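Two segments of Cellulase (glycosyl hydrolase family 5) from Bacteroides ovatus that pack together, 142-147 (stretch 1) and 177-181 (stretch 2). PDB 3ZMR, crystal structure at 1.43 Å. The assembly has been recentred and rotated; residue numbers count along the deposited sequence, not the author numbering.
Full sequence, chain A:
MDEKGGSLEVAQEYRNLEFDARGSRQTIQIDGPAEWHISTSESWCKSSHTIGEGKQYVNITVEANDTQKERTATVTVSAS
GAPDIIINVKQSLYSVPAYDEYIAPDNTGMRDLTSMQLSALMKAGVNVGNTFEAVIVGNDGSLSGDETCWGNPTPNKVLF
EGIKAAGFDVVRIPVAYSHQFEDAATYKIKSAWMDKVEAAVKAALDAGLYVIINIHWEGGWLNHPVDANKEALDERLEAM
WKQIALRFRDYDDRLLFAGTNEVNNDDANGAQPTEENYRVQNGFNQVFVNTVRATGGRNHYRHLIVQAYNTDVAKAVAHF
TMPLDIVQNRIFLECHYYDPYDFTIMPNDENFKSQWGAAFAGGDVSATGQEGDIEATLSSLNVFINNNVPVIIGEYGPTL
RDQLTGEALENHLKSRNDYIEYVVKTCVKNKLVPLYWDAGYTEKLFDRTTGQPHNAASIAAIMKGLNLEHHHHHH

Stretch 1 (142-147) SLSGDE
Stretch 2 177-181: YSHQF

Packing of 142-147, extended as far as D146, against 177-181, whose first four residues form a tight turn, in a family 5 glycosyl hydrolase; the contact is small, burying 248 Å² over both sides. Stretch 1 is strand at L143 and S144 and loop elsewhere. Stretch 2 folds into a type I beta turn from Y177 to Q180, with S178 (phi/psi -75/-6) and H179 (-92/3) at its two central positions, and the turn is closed by a hydrogen bond of 2.9 Å from Q180 N to Y177 O. Y177 (-131/-25; chi1 -59° m, chi2 89°) points its CA-to-CB bond away. Q180 follows at -133/30, and F181 (-75/135; chi1 -69° m, chi2 -41°) is out of contact. The nearest CA atoms across the stretches are L143 CA and H179 CA, 4.9 Å apart, and no backbone-to-backbone hydrogen bond joins the two stretches directly. Contacts advance from S178 and H179 at L143 to H179 and Q180 at G145 and D146.

S142 (-60/138, chi1 t) leads in without touching the turn. L143 (-116/136) points its CA-to-CB bond toward stretch 2 and adopts the mt rotamer, chi1 -58° and chi2 174°. Its CB meets H179 CB at 3.7 Å, and its CD1 reaches S178 CB, also at 3.7 Å; both are van der Waals contacts between aliphatic carbons. S178 (chi1 m) offers its CB here while its OG is hydrogen-bonded elsewhere in the structure.

At S144 (-146/-175, chi1 p) the strand turns its side chain away, and the contact passes to the backbone: S144 O lies 3.9 Å from H179 CD2, at the edge of the imidazole and near its plane. H179 has the largest area covered by the other stretch, 79 Å². Its CA-to-CB bond points toward stretch 1, and chi1 62° (p) with chi2 -33° lays the ring alongside residues 144 to 146.

G145 takes phi/psi 94/-172, where a CB would be jammed against the carbonyl O of S144, so the backbone itself calls for glycine. Its carbonyl is the polar centre of the contact. G145 O lies 3.2 Å from H179 CD2, approaching the ring obliquely, and accepts a weak hydrogen bond from Q180 NE2 at 3.1 Å, the N-H...O angle being only 121°. Q180 sets off sideways from its CA, but chi1 -62° (m), chi2 -77° (m) and chi3 -25° bring its amide nearer to stretch 1. Water 1 bridges two backbone acceptors, donating to G145 O at 2.8 Å and H179 O at 2.7 Å.

D146 (-150/-167) keeps the chain extended. Its CA packs 4.2 Å from H179 NE2 and its CB 4.3 Å from Q180 NE2. The CA-to-CB bond runs sideways, and with chi1 70° (p) and chi2 10° the carboxylate leads away from the turn, OD1 hydrogen-bonding to a residue adjoining one of the stretches. E147 (-66/-12; chi1 79°, chi2 -75°, chi3 2°) ends the segment outside the contact; it is buried, and both its carboxylate oxygens are hydrogen-bonded elsewhere in the structure.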

# COMPACT_ATOMS: atom_id res chain seq x y z
N SER A 142 17.06 -15.32 11.12
CA SER A 142 16.57 -15.26 12.48
C SER A 142 16.40 -13.79 12.94
O SER A 142 17.23 -12.95 12.64
CB SER A 142 17.57 -15.98 13.38
OG SER A 142 16.95 -16.34 14.58
N LEU A 143 15.31 -13.50 13.64
CA LEU A 143 14.99 -12.14 14.09
C LEU A 143 14.98 -11.96 15.61
O LEU A 143 14.43 -12.79 16.36
CB LEU A 143 13.60 -11.71 13.60
CG LEU A 143 13.37 -11.74 12.08
CD1 LEU A 143 11.90 -11.44 11.79
CD2 LEU A 143 14.23 -10.78 11.30
N SER A 144 15.58 -10.88 16.06
CA SER A 144 15.60 -10.54 17.47
C SER A 144 15.56 -9.03 17.68
O SER A 144 15.45 -8.26 16.71
CB SER A 144 16.85 -11.17 18.14
OG SER A 144 18.08 -10.65 17.59
N GLY A 145 15.69 -8.59 18.93
CA GLY A 145 15.64 -7.18 19.29
C GLY A 145 14.27 -6.68 19.71
O GLY A 145 13.34 -7.46 19.85
N ASP A 146 14.18 -5.37 19.87
CA ASP A 146 12.93 -4.68 20.22
C ASP A 146 13.02 -3.28 19.59
O ASP A 146 13.90 -3.03 18.75
CB ASP A 146 12.70 -4.68 21.76
CG ASP A 146 13.65 -3.79 22.56
OD1 ASP A 146 14.41 -2.99 21.99
OD2 ASP A 146 13.59 -3.84 23.82
N GLU A 147 12.13 -2.37 19.98
CA GLU A 147 12.01 -1.06 19.33
C GLU A 147 13.21 -0.15 19.51
O GLU A 147 13.27 0.91 18.90
CB GLU A 147 10.71 -0.36 19.75
CG GLU A 147 10.68 0.32 21.11
CD GLU A 147 10.59 -0.58 22.32
OE1 GLU A 147 10.57 -1.83 22.19
OE2 GLU A 147 10.52 0.00 23.43
N TYR A 177 6.70 -7.43 13.97
CA TYR A 177 6.09 -8.38 14.91
C TYR A 177 6.78 -9.74 14.96
O TYR A 177 6.65 -10.45 15.96
CB TYR A 177 4.61 -8.60 14.57
CG TYR A 177 3.73 -7.38 14.58
CD1 TYR A 177 3.58 -6.59 13.44
CD2 TYR A 177 3.08 -6.98 15.74
CE1 TYR A 177 2.74 -5.48 13.46
CE2 TYR A 177 2.26 -5.87 15.78
CZ TYR A 177 2.10 -5.12 14.65
OH TYR A 177 1.24 -4.05 14.75
N SER A 178 7.46 -10.10 13.88
CA SER A 178 7.97 -11.46 13.68
C SER A 178 9.20 -11.81 14.52
O SER A 178 9.64 -12.97 14.56
CB SER A 178 8.23 -11.75 12.20
OG SER A 178 7.00 -11.71 11.49
N HIS A 179 9.72 -10.80 15.21
CA HIS A 179 10.75 -10.98 16.23
C HIS A 179 10.17 -11.16 17.63
O HIS A 179 10.90 -11.29 18.62
CB HIS A 179 11.73 -9.81 16.22
CG HIS A 179 11.12 -8.49 16.54
ND1 HIS A 179 9.82 -8.16 16.18
CD2 HIS A 179 11.65 -7.37 17.10
CE1 HIS A 179 9.57 -6.92 16.56
NE2 HIS A 179 10.67 -6.41 17.11
N GLN A 180 8.84 -11.18 17.71
CA GLN A 180 8.10 -11.17 18.99
C GLN A 180 7.00 -12.24 19.01
O GLN A 180 5.94 -12.04 19.65
CB GLN A 180 7.54 -9.78 19.30
CG GLN A 180 8.61 -8.72 19.45
CD GLN A 180 9.33 -8.80 20.79
OE1 GLN A 180 8.80 -9.30 21.78
NE2 GLN A 180 10.55 -8.29 20.83
N PHE A 181 7.22 -13.34 18.29
CA PHE A 181 6.27 -14.45 18.33
C PHE A 181 6.42 -15.23 19.65
O PHE A 181 7.51 -15.52 20.12
CB PHE A 181 6.47 -15.40 17.16
CG PHE A 181 6.09 -14.86 15.81
CD1 PHE A 181 4.94 -14.09 15.62
CD2 PHE A 181 6.83 -15.19 14.70
CE1 PHE A 181 4.63 -13.63 14.35
CE2 PHE A 181 6.50 -14.77 13.42
CZ PHE A 181 5.37 -13.99 13.25
O HOH W 1 13.12 -10.27 19.83